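Local coordinates for hypothetical protein (Uncultured marine organism, PDB 2OD6), which is of unknown function but adopts a dimeric ferredoxin-like fold and holds a modelled 10-oxohexadecanoic acid in its pocket, consistent with binding fatty-acid-like molecules, at residues V34-K37 with E38-R42; Q92-T96 with A97-T101. All coordinates share one frame; numbering follows the deposited sequence. Where two conformers were deposited one is given.

Contact 1 of 2, residues V34-K37 with E38-R42; sequences VWVK and EMKSR. With OHA (10-oxohexadecanoic acid), chain E.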
ATOM      1  N   VAL A  34      21.385  -8.410   0.106  1.00 13.02           N
ATOM      2  CA  VAL A  34      21.930  -7.581   1.158  1.00 12.80           C
ATOM      3  C   VAL A  34      20.793  -6.998   2.007  1.00 12.92           C
ATOM      4  O   VAL A  34      20.676  -7.320   3.185  1.00 14.02           O
ATOM      5  CB  VAL A  34      22.839  -6.459   0.571  1.00 11.61           C
ATOM      6  CG1 VAL A  34      23.384  -5.541   1.686  1.00 10.67           C
ATOM      7  CG2 VAL A  34      24.014  -7.084  -0.215  1.00 15.10           C
ATOM      8  N   TRP A  35      19.937  -6.165   1.414  1.00 11.47           N
ATOM      9  CA  TRP A  35      19.054  -5.329   2.217  1.00 11.53           C
ATOM     10  C   TRP A  35      17.896  -6.078   2.860  1.00 13.62           C
ATOM     11  O   TRP A  35      17.490  -5.723   3.968  1.00 14.51           O
ATOM     12  CB  TRP A  35      18.585  -4.081   1.462  1.00 14.04           C
ATOM     13  CG  TRP A  35      17.797  -4.303   0.225  1.00 14.18           C
ATOM     14  CD1 TRP A  35      18.269  -4.270  -1.055  1.00 15.58           C
ATOM     15  CD2 TRP A  35      16.391  -4.550   0.130  1.00 15.57           C
ATOM     16  NE1 TRP A  35      17.263  -4.521  -1.936  1.00 18.86           N
ATOM     17  CE2 TRP A  35      16.091  -4.690  -1.243  1.00 18.70           C
ATOM     18  CE3 TRP A  35      15.353  -4.667   1.069  1.00 13.39           C
ATOM     19  CZ2 TRP A  35      14.796  -4.948  -1.707  1.00 22.51           C
ATOM     20  CZ3 TRP A  35      14.052  -4.938   0.611  1.00 21.54           C
ATOM     21  CH2 TRP A  35      13.788  -5.078  -0.768  1.00 18.95           C
ATOM     22  N   VAL A  36      17.395  -7.141   2.225  1.00 13.72           N
ATOM     23  CA  VAL A  36      16.215  -7.837   2.761  1.00 13.05           C
ATOM     24  C   VAL A  36      16.577  -8.501   4.079  1.00 12.69           C
ATOM     25  O   VAL A  36      15.871  -8.342   5.086  1.00 10.88           O
ATOM     26  CB  VAL A  36      15.583  -8.890   1.776  1.00 15.08           C
ATOM     27  CG1 VAL A  36      14.368  -9.527   2.415  1.00 15.29           C
ATOM     28  CG2 VAL A  36      15.169  -8.265   0.463  1.00  8.80           C
ATOM     29  N   LYS A  37      17.712  -9.191   4.084  1.00 10.79           N
ATOM     30  CA  LYS A  37      18.202  -9.846   5.271  1.00 12.69           C
ATOM     31  C   LYS A  37      18.344  -8.822   6.394  1.00 10.56           C
ATOM     32  O   LYS A  37      17.978  -9.090   7.538  1.00 12.28           O
ATOM     33  CB  LYS A  37      19.561 -10.483   4.956  1.00 15.64           C
ATOM     34  CG  LYS A  37      20.038 -11.475   5.925  1.00 22.88           C
ATOM     35  CD  LYS A  37      21.358 -12.120   5.468  1.00 33.12           C
ATOM     36  CE  LYS A  37      22.572 -11.205   5.656  1.00 39.32           C
ATOM     37  NZ  LYS A  37      22.821 -10.321   4.468  1.00 40.49           N
ATOM     38  N   GLU A  38      18.890  -7.654   6.068  1.00  8.83           N
ATOM     39  CA  GLU A  38      19.152  -6.644   7.094  1.00  7.06           C
ATOM     40  C   GLU A  38      17.880  -6.095   7.691  1.00  6.84           C
ATOM     41  O   GLU A  38      17.768  -5.951   8.911  1.00  7.35           O
ATOM     42  CB  GLU A  38      20.000  -5.511   6.525  1.00  9.29           C
ATOM     43  CG  GLU A  38      21.393  -5.937   6.175  1.00  8.52           C
ATOM     44  CD  GLU A  38      22.268  -6.280   7.379  1.00 14.66           C
ATOM     45  OE1 GLU A  38      21.910  -5.975   8.532  1.00  9.96           O
ATOM     46  OE2 GLU A  38      23.345  -6.847   7.157  1.00 17.36           O
HETATM   47  N   MSE A  39      16.917  -5.792   6.832  1.00  8.34           N
HETATM   48  CA  MSE A  39      15.638  -5.231   7.278  1.00 10.67           C
HETATM   49  C   MSE A  39      14.782  -6.229   8.078  1.00  6.87           C
HETATM   50  O   MSE A  39      14.152  -5.871   9.079  1.00  6.25           O
HETATM   51  CB  MSE A  39      14.850  -4.672   6.072  1.00 11.72           C
HETATM   52  CG  MSE A  39      15.507  -3.510   5.450  1.00  2.00           C
HETATM   53 SE   MSE A  39      14.452  -2.599   4.089  0.75 13.61          SE
HETATM   54  CE  MSE A  39      13.310  -1.378   5.165  1.00  8.15           C
ATOM     55  N   LYS A  40      14.779  -7.483   7.658  1.00  8.05           N
ATOM     56  CA  LYS A  40      14.029  -8.480   8.366  1.00  9.94           C
ATOM     57  C   LYS A  40      14.629  -8.743   9.713  1.00 11.15           C
ATOM     58  O   LYS A  40      13.889  -8.975  10.672  1.00 11.15           O
ATOM     59  CB  LYS A  40      13.904  -9.772   7.569  1.00 11.27           C
ATOM     60  CG  LYS A  40      13.013  -9.630   6.352  1.00 15.36           C
ATOM     61  CD  LYS A  40      12.543 -10.983   5.891  1.00 16.20           C
ATOM     62  CE  LYS A  40      11.482 -10.843   4.806  1.00 16.37           C
ATOM     63  NZ  LYS A  40      11.272 -12.184   4.186  1.00 20.72           N
ATOM     64  N   SER A  41      15.964  -8.679   9.824  1.00 10.57           N
ATOM     65  CA  SER A  41      16.614  -8.876  11.123  1.00  9.99           C
ATOM     66  C   SER A  41      16.258  -7.737  12.075  1.00  8.75           C
ATOM     67  O   SER A  41      16.472  -7.863  13.276  1.00  9.06           O
ATOM     68  CB  SER A  41      18.133  -8.955  10.984  1.00 11.14           C
ATOM     69  OG  SER A  41      18.670  -7.658  10.725  1.00 12.51           O
ATOM     70  N   ARG A  42      15.752  -6.631  11.527  1.00  7.83           N
ATOM     71  CA  ARG A  42      15.291  -5.477  12.302  1.00  5.74           C
ATOM     72  C   ARG A  42      13.788  -5.373  12.423  1.00  8.54           C
ATOM     73  O   ARG A  42      13.273  -4.364  12.926  1.00  7.80           O
ATOM     74  CB  ARG A  42      15.855  -4.208  11.680  1.00  7.86           C
ATOM     75  CG  ARG A  42      17.342  -4.127  11.805  1.00  4.66           C
ATOM     76  CD  ARG A  42      17.887  -2.993  10.975  1.00 11.20           C
ATOM     77  NE  ARG A  42      19.284  -2.769  11.284  1.00  7.99           N
ATOM     78  CZ  ARG A  42      20.301  -3.482  10.803  1.00  4.87           C
ATOM     79  NH1 ARG A  42      20.106  -4.488   9.969  1.00 11.35           N
ATOM     80  NH2 ARG A  42      21.532  -3.188  11.185  1.00  8.95           N
TER
HETATM   81  O2  OHA E 300       9.434   2.650   5.823  1.00 14.23           O
HETATM   82  C16 OHA E 300       9.963   3.450   5.056  1.00 20.78           C
HETATM   83  O3  OHA E 300       9.524   4.686   5.144  1.00 13.67           O
HETATM   84  C15 OHA E 300      11.082   3.089   4.091  1.00 22.14           C
HETATM   85  C14 OHA E 300      11.205   4.100   2.935  1.00 28.73           C
HETATM   86  C13 OHA E 300      12.477   3.963   2.062  1.00 34.59           C
HETATM   87  C12 OHA E 300      12.210   3.814   0.549  1.00 38.11           C
HETATM   88  C11 OHA E 300      13.410   4.176  -0.368  1.00 42.40           C
HETATM   89  C10 OHA E 300      13.721   3.184  -1.508  1.00 43.52           C
HETATM   90  C9  OHA E 300      14.534   1.981  -0.981  1.00 50.66           C
HETATM   91  C8  OHA E 300      14.565   0.716  -1.872  1.00 49.81           C
HETATM   92  C7  OHA E 300      15.185  -0.469  -1.119  1.00 47.41           C
HETATM   93  O1  OHA E 300      14.494  -1.192  -0.406  1.00 36.52           O
HETATM   94  C6  OHA E 300      16.657  -0.811  -1.184  1.00 42.93           C
HETATM   95  C5  OHA E 300      17.443   0.035  -2.186  1.00 47.53           C
HETATM   96  C4  OHA E 300      18.901  -0.453  -2.267  1.00 46.80           C
HETATM   97  C3  OHA E 300      19.766   0.204  -3.361  1.00 44.51           C
HETATM   98  C2  OHA E 300      19.207   0.136  -4.789  1.00 39.65           C
HETATM   99  C1  OHA E 300      18.939   1.535  -5.327  1.00 38.60           C

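Contact 2 of 2, residues Q92-T96 with A97-T101; sequences QLVTT and AKFTT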
ATOM      1  N   GLN A  92      22.744   8.692  -6.625  1.00 29.02           N
ATOM      2  CA  GLN A  92      22.710   8.828  -8.095  1.00 29.60           C
ATOM      3  C   GLN A  92      21.582   8.026  -8.790  1.00 32.11           C
ATOM      4  O   GLN A  92      20.929   8.548  -9.693  1.00 33.10           O
ATOM      5  CB  GLN A  92      24.052   8.415  -8.692  1.00 31.30           C
ATOM      6  CG  GLN A  92      24.178   8.529 -10.235  1.00 33.51           C
ATOM      7  CD  GLN A  92      24.060   9.956 -10.744  1.00 36.97           C
ATOM      8  OE1 GLN A  92      22.961  10.521 -10.788  1.00 41.28           O
ATOM      9  NE2 GLN A  92      25.192  10.548 -11.144  1.00 37.18           N
ATOM     10  N   LEU A  93      21.347   6.779  -8.400  1.00 31.74           N
ATOM     11  CA  LEU A  93      20.247   6.007  -9.019  1.00 34.33           C
ATOM     12  C   LEU A  93      18.903   6.716  -8.841  1.00 34.97           C
ATOM     13  O   LEU A  93      18.210   7.069  -9.793  1.00 38.15           O
ATOM     14  CB  LEU A  93      20.134   4.587  -8.431  1.00 34.37           C
ATOM     15  N   VAL A  94      18.552   6.954  -7.595  1.00 33.17           N
ATOM     16  CA  VAL A  94      17.303   7.609  -7.273  1.00 30.47           C
ATOM     17  C   VAL A  94      17.215   9.076  -7.760  1.00 27.72           C
ATOM     18  O   VAL A  94      16.257   9.755  -7.441  1.00 28.84           O
ATOM     19  CB  VAL A  94      17.087   7.529  -5.745  1.00 30.41           C
ATOM     20  CG1 VAL A  94      17.158   6.050  -5.285  1.00 31.53           C
ATOM     21  CG2 VAL A  94      18.102   8.403  -5.004  1.00 31.33           C
ATOM     22  N   THR A  95      18.183   9.551  -8.543  1.00 25.55           N
ATOM     23  CA  THR A  95      18.323  10.984  -8.821  1.00 22.83           C
ATOM     24  C   THR A  95      17.355  11.517  -9.865  1.00 24.78           C
ATOM     25  O   THR A  95      17.093  12.715  -9.909  1.00 25.80           O
ATOM     26  CB  THR A  95      19.765  11.384  -9.253  1.00 23.22           C
ATOM     27  OG1 THR A  95      20.137  12.585  -8.567  1.00 13.02           O
ATOM     28  CG2 THR A  95      19.888  11.602 -10.799  1.00 15.89           C
ATOM     29  N   THR A  96      16.838  10.651 -10.716  1.00 25.76           N
ATOM     30  CA  THR A  96      15.858  11.102 -11.699  1.00 27.57           C
ATOM     31  C   THR A  96      14.415  10.634 -11.322  1.00 24.81           C
ATOM     32  O   THR A  96      13.429  11.266 -11.758  1.00 28.06           O
ATOM     33  CB  THR A  96      16.295  10.692 -13.139  1.00 27.67           C
ATOM     34  OG1 THR A  96      15.489  11.372 -14.116  1.00 29.54           O
ATOM     35  CG2 THR A  96      16.210   9.142 -13.304  1.00 28.03           C
ATOM     36  N   ALA A  97      14.300   9.567 -10.519  1.00 17.55           N
ATOM     37  CA  ALA A  97      13.051   9.241  -9.827  1.00 15.29           C
ATOM     38  C   ALA A  97      12.557  10.304  -8.826  1.00 12.13           C
ATOM     39  O   ALA A  97      13.342  11.062  -8.291  1.00  4.86           O
ATOM     40  CB  ALA A  97      13.191   7.944  -9.109  1.00 11.49           C
ATOM     41  N   LYS A  98      11.245  10.326  -8.576  1.00 11.97           N
ATOM     42  CA  LYS A  98      10.601  11.182  -7.566  1.00  9.42           C
ATOM     43  C   LYS A  98       9.981  10.212  -6.626  1.00  6.17           C
ATOM     44  O   LYS A  98       9.335   9.282  -7.093  1.00  8.76           O
ATOM     45  CB  LYS A  98       9.486  12.030  -8.172  1.00 11.79           C
ATOM     46  CG  LYS A  98       9.945  12.971  -9.235  1.00 12.93           C
ATOM     47  CD  LYS A  98       8.883  14.043  -9.578  1.00 18.85           C
ATOM     48  CE  LYS A  98       9.488  15.162 -10.385  1.00 16.74           C
ATOM     49  NZ  LYS A  98       8.463  15.992 -11.116  1.00 27.28           N
ATOM     50  N   PHE A  99      10.180  10.359  -5.310  1.00  2.00           N
ATOM     51  CA  PHE A  99       9.666   9.278  -4.359  1.00  5.14           C
ATOM     52  C   PHE A  99       8.796  10.006  -3.386  1.00 10.47           C
ATOM     53  O   PHE A  99       9.155  11.097  -2.989  1.00  8.36           O
ATOM     54  CB  PHE A  99      10.779   8.681  -3.529  1.00  3.50           C
ATOM     55  CG  PHE A  99      11.770   7.930  -4.317  1.00  8.59           C
ATOM     56  CD1 PHE A  99      12.840   8.582  -4.892  1.00 12.40           C
ATOM     57  CD2 PHE A  99      11.643   6.573  -4.495  1.00  8.39           C
ATOM     58  CE1 PHE A  99      13.764   7.883  -5.659  1.00 18.73           C
ATOM     59  CE2 PHE A  99      12.556   5.859  -5.251  1.00 18.16           C
ATOM     60  CZ  PHE A  99      13.629   6.510  -5.828  1.00 15.29           C
ATOM     61  N   THR A 100       7.675   9.421  -2.985  0.50 10.54           N
ATOM     62  CA  THR A 100       6.857   9.998  -1.917  0.50 12.11           C
ATOM     63  C   THR A 100       6.377   8.842  -1.062  0.50  9.06           C
ATOM     64  O   THR A 100       5.970   7.814  -1.593  0.50 11.64           O
ATOM     65  CB  THR A 100       5.656  10.858  -2.459  0.50 11.40           C
ATOM     66  OG1 THR A 100       4.892  10.100  -3.410  0.50 18.10           O
ATOM     67  CG2 THR A 100       6.151  12.160  -3.110  0.50 17.34           C
ATOM     68  N   THR A 101       6.483   8.982   0.261  1.00  7.20           N
ATOM     69  CA  THR A 101       6.119   7.897   1.182  1.00  7.64           C
ATOM     70  C   THR A 101       4.961   8.257   2.086  1.00 10.37           C
ATOM     71  O   THR A 101       4.922   9.337   2.653  1.00 14.35           O
ATOM     72  CB  THR A 101       7.304   7.428   2.034  1.00  8.45           C
ATOM     73  OG1 THR A 101       8.363   7.036   1.167  1.00 11.24           O
ATOM     74  CG2 THR A 101       6.913   6.200   2.884  1.00  4.78           C
TER

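Contact 1 of 2, residues V34-K37 with E38-R42
Met-39, deposited as selenomethionine, leans back over one helical turn onto Trp-35. Its CB lies 3.5 Å from Trp-35 O, and CG comes closer still, 3.3 Å from the same carbonyl oxygen, which also accepts the straight backbone bond from Met-39 N. With chi1 at -66° and chi2 extended (-172°), SE arrives 3.8 Å from CE3 at the benzo part of the indole, an oblique Met-aromatic contact; the bend at chi3 turns only the methyl. The indole is held between two partners: Val-36 CG2 covers one face, and the opposite face carries the lipid, with C6 of 10-oxohexadecanoic acid 3.8 Å from Trp-35 CD1 and its keto oxygen O1 above the rim.

Arg-42 NH1 makes a salt bridge to Glu-38 OE1 at 2.7 Å through the anti lone pair, in the guanidinium plane. Glu-38 O accepts two side-chain bonds, from Arg-42 NH1 and Ser-41 OG (2.6 Å), on opposite faces of its plane.

Within the fold, helix 18-40 packs through Met-39 on Leu-80 of helix 70-85 and on Tyr-65 and Tyr-67 of strand 59-67, while Lys-40 NZ forms a salt bridge with Val-110 OXT of the second subunit.

Contact 2 of 2, residues Q92-T96 with A97-T101
Val-94 and Phe-99 meet through first torsions that place Val-94 CG1 and Phe-99 CG each opposite its own carbonyl carbon: chi1 of -55° sets Val-94 CG1 beside its backbone N, and chi1 of -66° carries the Phe-99 ring back toward the turn, where chi2 of 87° stands it roughly perpendicular to the CB-CG-CA plane. The two side chains cross at about a right angle. Val-94 CB lies 3.3 Å from Phe-99 CE1, a tight approach, and CG1 lies 3.6 Å from Phe-99 CZ; the CB approach is oblique to the ring, while Val-94 CA sits at the ring edge, in its plane. The same CE1 atom is 3.6 Å from Val-94 O, so one corner of the phenyl group touches both the side chain and the backbone of the valine.

Val-94 is the first residue past helix 90-93 to leave the helical path, within the turn spanned by the bond from Thr-95 N to Gln-92 O. Three residues on, Ala-97 is buried, its CB 3.9 Å from Val-94 O and packed on Phe-15 of strand 7-15. Strand 98-109 then runs antiparallel to that strand, with backbone hydrogen bonds between Lys-98 and Asp-14 and between Thr-100 and Thr-12. Phe-99 also packs on Thr-11 and Ala-13 of strand 7-15.

No hydrogen bond spans the two segments. Val-94 O and Ala-97 O are both acceptors, 3.3 Å apart, and would if anything repel slightly. The side-chain contact across the turn is therefore apolar and without directional bonds.

The two contacts lie on opposite sides of the chain's centre, about 21 Å apart between centres, and share no helix or strand. Contact 1 is partly buried near the C-terminal end of a long helix that covers the sheet; contact 2 is a surface junction between a short helix and strand 98-109, one of the two edge strands of the sheet within the chain. Their chemistry differs accordingly: contact 1 combines regular helical hydrogen bonds, a salt bridge and a lipid-covered indole, whereas contact 2 depends on one aliphatic-aromatic pair. Both nevertheless border the same pocket, since Trp-35 and Thr-101 each touch 10-oxohexadecanoic acid, one from the helical layer and the other from the sheet.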